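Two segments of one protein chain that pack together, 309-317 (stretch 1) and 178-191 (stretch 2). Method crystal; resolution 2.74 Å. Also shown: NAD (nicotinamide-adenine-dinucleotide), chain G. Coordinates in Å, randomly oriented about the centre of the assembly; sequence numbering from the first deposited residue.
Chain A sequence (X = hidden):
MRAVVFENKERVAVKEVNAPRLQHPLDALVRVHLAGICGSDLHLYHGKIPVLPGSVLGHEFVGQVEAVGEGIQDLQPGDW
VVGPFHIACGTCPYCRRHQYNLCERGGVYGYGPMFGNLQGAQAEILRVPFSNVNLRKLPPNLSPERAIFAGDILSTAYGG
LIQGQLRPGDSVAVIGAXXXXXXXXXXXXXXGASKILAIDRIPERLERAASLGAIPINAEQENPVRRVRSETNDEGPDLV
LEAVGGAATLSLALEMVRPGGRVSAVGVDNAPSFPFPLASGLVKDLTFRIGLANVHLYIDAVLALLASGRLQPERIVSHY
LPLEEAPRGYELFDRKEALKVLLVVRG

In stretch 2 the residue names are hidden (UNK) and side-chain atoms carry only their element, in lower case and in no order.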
# COMPACT_ATOMS: atom_id res chain seq x y z
N GLY A 309 13.34 -14.83 -24.17
CA GLY A 309 13.27 -16.17 -23.61
C GLY A 309 13.32 -16.30 -22.11
O GLY A 309 13.10 -17.40 -21.59
N ARG A 310 13.51 -15.21 -21.39
CA ARG A 310 13.56 -15.25 -19.91
C ARG A 310 12.28 -15.76 -19.29
O ARG A 310 12.30 -16.35 -18.22
CB ARG A 310 13.91 -13.89 -19.31
CG ARG A 310 15.14 -13.23 -19.93
CD ARG A 310 16.45 -13.92 -19.59
NE ARG A 310 16.92 -13.44 -18.31
CZ ARG A 310 16.89 -14.13 -17.17
NH1 ARG A 310 16.46 -15.39 -17.13
NH2 ARG A 310 17.31 -13.56 -16.06
N LEU A 311 11.16 -15.54 -19.97
CA LEU A 311 9.87 -16.07 -19.54
C LEU A 311 9.19 -16.87 -20.65
O LEU A 311 9.19 -16.49 -21.84
CB LEU A 311 8.97 -14.92 -19.10
CG LEU A 311 9.42 -14.16 -17.86
CD1 LEU A 311 8.62 -12.88 -17.68
CD2 LEU A 311 9.28 -15.05 -16.65
N GLN A 312 8.56 -17.95 -20.23
CA GLN A 312 7.94 -18.89 -21.15
C GLN A 312 6.55 -19.26 -20.68
O GLN A 312 6.28 -20.40 -20.36
CB GLN A 312 8.82 -20.13 -21.25
CG GLN A 312 10.29 -19.76 -21.35
CD GLN A 312 11.14 -20.92 -21.75
OE1 GLN A 312 10.96 -22.04 -21.26
NE2 GLN A 312 12.09 -20.68 -22.66
N PRO A 313 5.66 -18.27 -20.66
CA PRO A 313 4.34 -18.52 -20.12
C PRO A 313 3.52 -19.55 -20.87
O PRO A 313 2.71 -20.22 -20.26
CB PRO A 313 3.65 -17.16 -20.26
CG PRO A 313 4.37 -16.46 -21.38
CD PRO A 313 5.80 -16.91 -21.24
N GLU A 314 3.72 -19.67 -22.18
CA GLU A 314 2.95 -20.64 -23.00
C GLU A 314 3.05 -22.10 -22.49
O GLU A 314 2.17 -22.91 -22.78
CB GLU A 314 3.32 -20.59 -24.50
CG GLU A 314 4.63 -21.26 -24.88
CD GLU A 314 5.84 -20.42 -24.54
OE1 GLU A 314 5.70 -19.38 -23.83
OE2 GLU A 314 6.94 -20.81 -24.99
N ARG A 315 4.09 -22.42 -21.73
CA ARG A 315 4.19 -23.75 -21.16
C ARG A 315 2.95 -24.15 -20.34
O ARG A 315 2.71 -25.33 -20.12
CB ARG A 315 5.42 -23.89 -20.27
CG ARG A 315 6.71 -23.36 -20.84
CD ARG A 315 7.91 -24.02 -20.18
NE ARG A 315 8.18 -25.30 -20.86
CZ ARG A 315 9.23 -25.56 -21.64
NH1 ARG A 315 10.18 -24.64 -21.86
NH2 ARG A 315 9.34 -26.75 -22.21
N ILE A 316 2.18 -23.21 -19.85
CA ILE A 316 1.03 -23.60 -19.03
C ILE A 316 -0.20 -23.93 -19.86
O ILE A 316 -1.19 -24.42 -19.33
CB ILE A 316 0.67 -22.57 -17.95
CG1 ILE A 316 -0.02 -21.35 -18.56
CG2 ILE A 316 1.92 -22.15 -17.18
CD1 ILE A 316 -0.99 -20.73 -17.59
N VAL A 317 -0.14 -23.68 -21.16
CA VAL A 317 -1.28 -24.00 -22.04
C VAL A 317 -1.49 -25.53 -22.08
O VAL A 317 -0.62 -26.26 -22.57
CB VAL A 317 -1.08 -23.47 -23.47
CG1 VAL A 317 -2.28 -23.84 -24.32
CG2 VAL A 317 -0.89 -21.97 -23.43
N UNK A 178 -3.36 -21.01 -9.91
CA UNK A 178 -3.93 -20.91 -11.25
C UNK A 178 -3.01 -20.11 -12.16
O UNK A 178 -1.91 -19.68 -11.75
N UNK A 179 -3.45 -19.88 -13.41
CA UNK A 179 -2.61 -19.22 -14.43
C UNK A 179 -1.88 -17.96 -13.93
O UNK A 179 -0.70 -17.79 -14.21
c UNK A 179 -4.74 -20.32 -13.96
c UNK A 179 -4.68 -19.91 -15.41
c UNK A 179 -3.62 -18.86 -15.53
N UNK A 180 -2.58 -17.10 -13.21
CA UNK A 180 -1.98 -15.84 -12.74
C UNK A 180 -0.91 -16.13 -11.73
O UNK A 180 0.19 -15.61 -11.85
c UNK A 180 -3.04 -14.88 -12.16
c UNK A 180 -2.39 -13.70 -11.47
c UNK A 180 -3.97 -14.40 -13.28
N UNK A 181 -1.23 -16.98 -10.76
CA UNK A 181 -0.25 -17.42 -9.77
C UNK A 181 1.00 -18.03 -10.37
O UNK A 181 2.13 -17.80 -9.89
N UNK A 182 0.80 -18.80 -11.43
CA UNK A 182 1.91 -19.47 -12.10
C UNK A 182 2.77 -18.46 -12.83
O UNK A 182 3.98 -18.62 -12.84
c UNK A 182 1.41 -20.55 -13.05
c UNK A 182 -0.08 -22.58 -13.28
c UNK A 182 0.70 -21.70 -12.30
c UNK A 182 1.68 -22.54 -11.50
N UNK A 183 2.17 -17.42 -13.41
CA UNK A 183 2.97 -16.33 -13.99
C UNK A 183 3.81 -15.67 -12.88
O UNK A 183 5.02 -15.39 -13.05
c UNK A 183 1.94 -18.00 -17.08
s UNK A 183 2.01 -16.23 -17.29
c UNK A 183 2.10 -15.27 -14.64
c UNK A 183 1.19 -15.74 -15.75
N UNK A 184 3.18 -15.43 -11.74
CA UNK A 184 3.84 -14.77 -10.64
C UNK A 184 5.04 -15.57 -10.19
O UNK A 184 6.13 -15.02 -9.99
c UNK A 184 2.88 -14.57 -9.48
N UNK A 185 4.85 -16.87 -10.02
CA UNK A 185 5.95 -17.74 -9.62
C UNK A 185 7.15 -17.62 -10.56
O UNK A 185 8.26 -17.34 -10.14
c UNK A 185 3.78 -20.65 -8.40
c UNK A 185 4.59 -19.37 -8.35
c UNK A 185 6.71 -20.09 -9.32
c UNK A 185 5.51 -19.19 -9.53
N UNK A 186 6.91 -17.81 -11.85
CA UNK A 186 7.99 -17.72 -12.83
C UNK A 186 8.68 -16.37 -12.74
O UNK A 186 9.88 -16.31 -12.70
o UNK A 186 8.71 -18.66 -17.62
c UNK A 186 7.46 -17.94 -14.24
c UNK A 186 8.51 -18.31 -15.28
c UNK A 186 7.93 -18.58 -16.67
o UNK A 186 6.70 -18.74 -16.83
N UNK A 187 7.90 -15.28 -12.71
CA UNK A 187 8.45 -13.93 -12.70
C UNK A 187 9.29 -13.75 -11.45
O UNK A 187 10.42 -13.26 -11.50
c UNK A 187 7.97 -11.47 -12.42
c UNK A 187 7.36 -12.84 -12.68
c UNK A 187 6.57 -12.84 -13.98
N UNK A 188 8.73 -14.16 -10.31
CA UNK A 188 9.43 -13.97 -9.05
C UNK A 188 10.83 -14.58 -9.14
O UNK A 188 11.83 -13.97 -8.76
c UNK A 188 8.65 -14.58 -7.91
N UNK A 189 10.89 -15.79 -9.70
CA UNK A 189 12.18 -16.45 -10.01
C UNK A 189 13.15 -15.56 -10.76
O UNK A 189 14.21 -15.26 -10.28
o UNK A 189 12.03 -19.66 -8.95
c UNK A 189 13.08 -19.44 -9.54
n UNK A 189 14.26 -19.86 -9.08
c UNK A 189 11.94 -17.68 -10.87
c UNK A 189 13.09 -18.66 -10.83
N UNK A 190 12.75 -15.08 -11.90
CA UNK A 190 13.62 -14.25 -12.72
C UNK A 190 13.96 -12.87 -12.08
O UNK A 190 14.97 -12.26 -12.44
c UNK A 190 13.66 -13.08 -14.99
c UNK A 190 12.92 -15.50 -14.75
c UNK A 190 12.96 -14.12 -14.11
N UNK A 191 13.14 -12.40 -11.14
CA UNK A 191 13.44 -11.16 -10.44
C UNK A 191 14.29 -11.40 -9.20
O UNK A 191 14.46 -10.52 -8.37
c UNK A 191 10.34 -8.82 -10.75
c UNK A 191 11.69 -9.41 -11.17
c UNK A 191 12.15 -10.42 -10.11
c UNK A 191 11.62 -10.03 -12.55
PA NAD G . -8.47 -19.52 -11.82
O1A NAD G . -8.23 -20.37 -13.07
O2A NAD G . -9.84 -19.54 -11.15
O5B NAD G . -7.36 -19.78 -10.66
C5B NAD G . -7.71 -19.71 -9.28
C4B NAD G . -6.84 -20.66 -8.47
O4B NAD G . -6.96 -20.37 -7.07
C3B NAD G . -7.26 -22.12 -8.68
O3B NAD G . -6.15 -23.01 -8.86
C2B NAD G . -7.97 -22.47 -7.41
O2B NAD G . -7.86 -23.87 -7.11
C1B NAD G . -7.23 -21.60 -6.41
N9A NAD G . -8.05 -21.39 -5.22
C8A NAD G . -9.37 -21.11 -5.23
N7A NAD G . -9.80 -21.00 -3.95
C5A NAD G . -8.75 -21.20 -3.12
C6A NAD G . -8.52 -21.20 -1.66
N6A NAD G . -9.55 -20.95 -0.85
N1A NAD G . -7.27 -21.46 -1.19
C2A NAD G . -6.24 -21.70 -2.02
N3A NAD G . -6.38 -21.71 -3.36
C4A NAD G . -7.59 -21.47 -3.96
O3 NAD G . -8.18 -17.96 -12.16
PN NAD G . -6.88 -17.29 -12.84
O1N NAD G . -7.14 -17.36 -14.33
O2N NAD G . -5.58 -17.77 -12.18
O5D NAD G . -7.04 -15.76 -12.33
C5D NAD G . -6.61 -15.47 -10.99
C4D NAD G . -7.42 -14.41 -10.25
O4D NAD G . -6.91 -13.12 -10.62
C3D NAD G . -8.91 -14.41 -10.58
O3D NAD G . -9.64 -14.00 -9.41
C2D NAD G . -9.02 -13.40 -11.73
O2D NAD G . -10.33 -12.82 -11.95
C1D NAD G . -7.96 -12.39 -11.28
N1N NAD G . -7.43 -11.55 -12.37
C2N NAD G . -7.27 -10.26 -12.03
C3N NAD G . -6.78 -9.33 -12.93
C7N NAD G . -6.62 -7.93 -12.41
O7N NAD G . -6.68 -6.96 -13.15
N7N NAD G . -6.39 -7.78 -11.09
C4N NAD G . -6.44 -9.74 -14.23
C5N NAD G . -6.62 -11.08 -14.58
C6N NAD G . -7.13 -11.98 -13.62

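Position 178 has no side-chain atoms, and its phi/psi of -71/-177 places it just before the helix, at the N-cap. A CB built there would lie 2.2 Å from NAD O5B, a clash that explains the bare backbone: Gly178. Position 179 carries three carbons that close a ring onto its own backbone N, which only proline does. Pro179 opens the helix, and its CB lies 3.8 Å from Ile316 CD1.

At 180 one carbon carries two others, the fork of a valine, and CA-to-CB points away from stretch 1. Val180 instead serves the cofactor through its backbone, N donating to NAD O2N at 3.2 Å with an N-H...acceptor angle of 173°. Position 181 again lacks side-chain atoms and is Gly181; it is out of reach of stretch 1, with nothing of that stretch within 5.5 Å of an ideal CB.

Position 182 shows four carbons forked at the second, hence Leu182. Its CA-to-CB bond points toward stretch 1, where CD1 lies 4.4 Å from Ile316 CG2, a loose apolar contact. At 183 the unbranched order of two carbons, a sulfur and a carbon is diagnostic of methionine. Met183 starts sideways, but its m, m chi1 and chi2 bring the end nearer: SD is 3.5 Å from Pro313 CB, and CE is 4.0 Å from Ile316 CD1.

A single carbon at 184 identifies Ala184, which is out of reach of stretch 1. So is 185, whose four carbons fork at the first, one arm being two carbons long: Ile185.

Position 186 has three carbons, the third carrying two oxygens. The elements exclude an amide, and the chain length gives Glu186. With chi1 and chi2 both t, the extended chain carries OE2 to 2.7 Å from Gln312 N, and the angle of 167° makes this a nearly straight hydrogen bond. Its CG also lies 3.6 Å from Leu311 CD2.

One carbon carrying two more at 187 denotes Val187, whose CG2 is 4.2 Å from Leu311 CD1. The lone carbon at 188 is that of Ala188, beyond contact. At 189 three carbons end in one oxygen and one nitrogen, giving Gln189, whose side-chain end leads away from stretch 1.

Position 190 repeats the three-carbon fork and points toward stretch 1. This is Val190: CG2 lies 3.6 Å from Arg310 O, while CG1 sits over one face of the Arg310 guanidinium, 3.8 Å from NH2. Four carbons forked at the second make 191 Leu191, the first residue to leave helical phi/psi, without contact across the stretches.

The contact, burying 496 Å² in all, follows the helix: Pro179, Met183, Glu186 and Val190 recur every three or four residues and face Ile316, Pro313, Leu311 and Arg310 in reverse sequence order. Apolar packing occupies much of this surface, and the hydrogen bond from Gln312 N to Glu186 OE2, the sole one across the stretches, fixes the loop just before its 3-10 segment.

Stretch 2, residues 178-191: GPVGLMAIEVAQVL
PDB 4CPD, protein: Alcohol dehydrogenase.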